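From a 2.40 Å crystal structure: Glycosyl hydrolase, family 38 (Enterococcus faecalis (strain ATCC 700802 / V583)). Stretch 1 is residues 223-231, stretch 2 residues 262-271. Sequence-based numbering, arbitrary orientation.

Stretch 1 223-231: STNHLLMMN
Stretch 2 262-271: NFDDYLKAVQ

A β-strand packed against an α-helix through alternate side chains is the theme of this contact, which is chiefly apolar and aromatic and buries 433 Å² in all. Strand 226-231 is extended, near -110/120 at H226, L228 and M229, with psi 142° at L227, tightening to -89/106 at M230 and -90/80 at N231. It runs nearly antiparallel to helix 263-270 (phi -60 to -80°, psi -30 to -50°; 152° between N-to-C directions), the axes approaching to 9.1 Å. The nearest CA atoms are those of H226 and V270, 5.8 Å apart.

Strand geometry sends H226 (chi1 m, chi2 -82°) and L228 (t, p) toward the helix and L227 away. The helix answers roughly one turn at a time, with F263, Y266 and A269-V270. A269 CB sits over a face of the H226 imidazole, 4.1 Å from the ring centroid. One turn back, Y266 (t, chi2 72°) offers a face to L228, whose CD1 lies 4.1 Å from the centroid, while its OH comes within 3.3 Å of H226 O at the ring edge. A water accepts from L228 N at 3.0 Å and is weakly bonded to Y266 OH at 3.5 Å, linking strand backbone to helix side chain. M230 (m, m, m) starts sideways, yet its CE reaches F263 CZ at 3.5 Å; F263 (m, chi2 -65°) also meets L228, F263 CE1 to L228 CD2 4.0 Å.

Local bonds lie at the start of each element: T224 OG1 (chi1 p) accepts from H226 N (3.1 Å) just before the strand and touches V270 CG2 (chi1 p; 3.5 Å), and N262 OD1 (chi1 p), at the N-cap, accepts from D265 N (3.0 Å).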

# COMPACT_ATOMS: atom_id res chain seq x y z
N SER A 223 0.15 46.91 -5.83
CA SER A 223 0.79 48.05 -5.17
C SER A 223 1.98 48.58 -5.94
O SER A 223 2.46 49.68 -5.63
CB SER A 223 1.23 47.66 -3.75
OG SER A 223 2.06 46.52 -3.78
N THR A 224 2.48 47.84 -6.93
CA THR A 224 3.58 48.26 -7.78
C THR A 224 3.14 48.15 -9.24
O THR A 224 2.03 47.71 -9.55
CB THR A 224 4.83 47.40 -7.54
OG1 THR A 224 4.64 46.10 -8.11
CG2 THR A 224 5.09 47.25 -6.05
N ASN A 225 4.02 48.57 -10.15
CA ASN A 225 3.79 48.40 -11.57
C ASN A 225 4.15 47.00 -12.07
O ASN A 225 4.15 46.77 -13.28
CB ASN A 225 4.58 49.44 -12.37
CG ASN A 225 4.10 50.86 -12.10
OD1 ASN A 225 2.91 51.09 -11.88
ND2 ASN A 225 5.03 51.81 -12.11
N HIS A 226 4.45 46.08 -11.16
CA HIS A 226 4.85 44.72 -11.50
C HIS A 226 3.68 43.78 -11.21
O HIS A 226 3.24 43.66 -10.06
CB HIS A 226 6.09 44.31 -10.72
CG HIS A 226 7.25 45.25 -10.91
ND1 HIS A 226 8.09 45.19 -12.00
CD2 HIS A 226 7.69 46.28 -10.15
CE1 HIS A 226 9.01 46.13 -11.90
NE2 HIS A 226 8.79 46.81 -10.79
N LEU A 227 3.19 43.12 -12.26
CA LEU A 227 1.98 42.31 -12.19
C LEU A 227 2.32 40.84 -12.37
O LEU A 227 3.20 40.49 -13.17
CB LEU A 227 0.99 42.76 -13.27
CG LEU A 227 0.84 44.28 -13.40
CD1 LEU A 227 0.22 44.65 -14.74
CD2 LEU A 227 0.01 44.83 -12.26
N LEU A 228 1.63 39.98 -11.63
CA LEU A 228 1.89 38.55 -11.62
C LEU A 228 0.74 37.81 -12.29
O LEU A 228 -0.41 37.90 -11.83
CB LEU A 228 2.10 38.04 -10.19
CG LEU A 228 2.44 36.56 -10.03
CD1 LEU A 228 3.82 36.25 -10.60
CD2 LEU A 228 2.36 36.13 -8.57
N MET A 229 1.04 37.09 -13.36
CA MET A 229 0.08 36.23 -14.04
C MET A 229 0.53 34.78 -13.86
O MET A 229 1.60 34.40 -14.34
CB MET A 229 -0.03 36.58 -15.53
CG MET A 229 -0.48 38.00 -15.82
SD MET A 229 -2.12 38.37 -15.20
CE MET A 229 -3.10 37.13 -16.04
N MET A 230 -0.29 33.99 -13.18
CA MET A 230 0.04 32.59 -12.90
C MET A 230 -0.49 31.73 -14.04
O MET A 230 -1.70 31.50 -14.15
CB MET A 230 -0.54 32.17 -11.56
CG MET A 230 0.06 32.91 -10.37
SD MET A 230 1.85 32.64 -10.24
CE MET A 230 1.89 30.87 -9.99
N ASN A 231 0.43 31.25 -14.88
CA ASN A 231 0.07 30.51 -16.10
C ASN A 231 -0.01 29.02 -15.77
O ASN A 231 0.91 28.24 -16.03
CB ASN A 231 1.08 30.81 -17.20
CG ASN A 231 0.87 29.97 -18.44
OD1 ASN A 231 1.77 29.24 -18.86
ND2 ASN A 231 -0.32 30.05 -19.03
N ASN A 262 9.74 34.23 -13.63
CA ASN A 262 9.78 33.24 -12.56
C ASN A 262 9.68 33.98 -11.24
O ASN A 262 9.82 35.20 -11.17
CB ASN A 262 11.06 32.39 -12.64
CG ASN A 262 12.31 33.24 -12.75
OD1 ASN A 262 12.80 33.77 -11.75
ND2 ASN A 262 12.84 33.36 -13.96
N PHE A 263 9.46 33.21 -10.17
CA PHE A 263 9.23 33.82 -8.86
C PHE A 263 10.47 34.53 -8.33
O PHE A 263 10.35 35.53 -7.62
CB PHE A 263 8.76 32.76 -7.86
CG PHE A 263 7.29 32.49 -7.93
CD1 PHE A 263 6.38 33.47 -7.59
CD2 PHE A 263 6.82 31.25 -8.32
CE1 PHE A 263 5.03 33.23 -7.65
CE2 PHE A 263 5.46 31.00 -8.37
CZ PHE A 263 4.57 31.99 -8.04
N ASP A 264 11.67 34.04 -8.66
CA ASP A 264 12.89 34.69 -8.20
C ASP A 264 13.02 36.10 -8.78
O ASP A 264 13.33 37.05 -8.07
CB ASP A 264 14.11 33.85 -8.56
CG ASP A 264 14.16 32.55 -7.79
OD1 ASP A 264 13.88 32.57 -6.58
OD2 ASP A 264 14.49 31.51 -8.40
N ASP A 265 12.77 36.23 -10.09
CA ASP A 265 12.88 37.54 -10.73
C ASP A 265 11.75 38.47 -10.31
O ASP A 265 11.96 39.67 -10.10
CB ASP A 265 12.91 37.39 -12.25
CG ASP A 265 14.20 36.78 -12.75
OD1 ASP A 265 15.20 36.79 -12.00
OD2 ASP A 265 14.23 36.29 -13.90
N TYR A 266 10.53 37.94 -10.18
CA TYR A 266 9.40 38.77 -9.79
C TYR A 266 9.58 39.31 -8.37
O TYR A 266 9.37 40.50 -8.12
CB TYR A 266 8.09 37.99 -9.90
CG TYR A 266 6.88 38.78 -9.46
CD1 TYR A 266 6.38 39.83 -10.23
CD2 TYR A 266 6.23 38.49 -8.26
CE1 TYR A 266 5.28 40.56 -9.83
CE2 TYR A 266 5.12 39.22 -7.85
CZ TYR A 266 4.65 40.25 -8.64
OH TYR A 266 3.55 40.97 -8.24
N LEU A 267 9.96 38.44 -7.43
CA LEU A 267 10.11 38.85 -6.04
C LEU A 267 11.16 39.95 -5.90
O LEU A 267 10.98 40.89 -5.11
CB LEU A 267 10.48 37.65 -5.17
CG LEU A 267 9.34 36.69 -4.82
CD1 LEU A 267 9.88 35.44 -4.15
CD2 LEU A 267 8.33 37.38 -3.93
N LYS A 268 12.26 39.85 -6.65
CA LYS A 268 13.28 40.89 -6.59
C LYS A 268 12.75 42.22 -7.12
O LYS A 268 13.08 43.28 -6.58
CB LYS A 268 14.51 40.45 -7.39
CG LYS A 268 15.59 41.51 -7.51
CD LYS A 268 16.60 41.15 -8.59
CE LYS A 268 17.53 42.31 -8.90
NZ LYS A 268 18.32 42.07 -10.14
N ALA A 269 11.91 42.17 -8.16
CA ALA A 269 11.44 43.40 -8.79
C ALA A 269 10.32 44.07 -7.99
O ALA A 269 10.30 45.29 -7.85
CB ALA A 269 10.97 43.11 -10.21
N VAL A 270 9.39 43.28 -7.45
CA VAL A 270 8.22 43.87 -6.80
C VAL A 270 8.59 44.45 -5.44
O VAL A 270 8.08 45.50 -5.04
CB VAL A 270 7.08 42.83 -6.70
CG1 VAL A 270 7.49 41.64 -5.84
CG2 VAL A 270 5.82 43.48 -6.14
N GLN A 271 9.50 43.79 -4.72
CA GLN A 271 9.90 44.26 -3.39
C GLN A 271 10.84 45.45 -3.44
O GLN A 271 11.09 46.06 -2.40
CB GLN A 271 10.55 43.12 -2.61
CG GLN A 271 9.62 41.95 -2.32
CD GLN A 271 10.33 40.79 -1.66
OE1 GLN A 271 10.73 40.86 -0.50
NE2 GLN A 271 10.50 39.70 -2.41
O HOH W 1 0.26 41.31 -9.26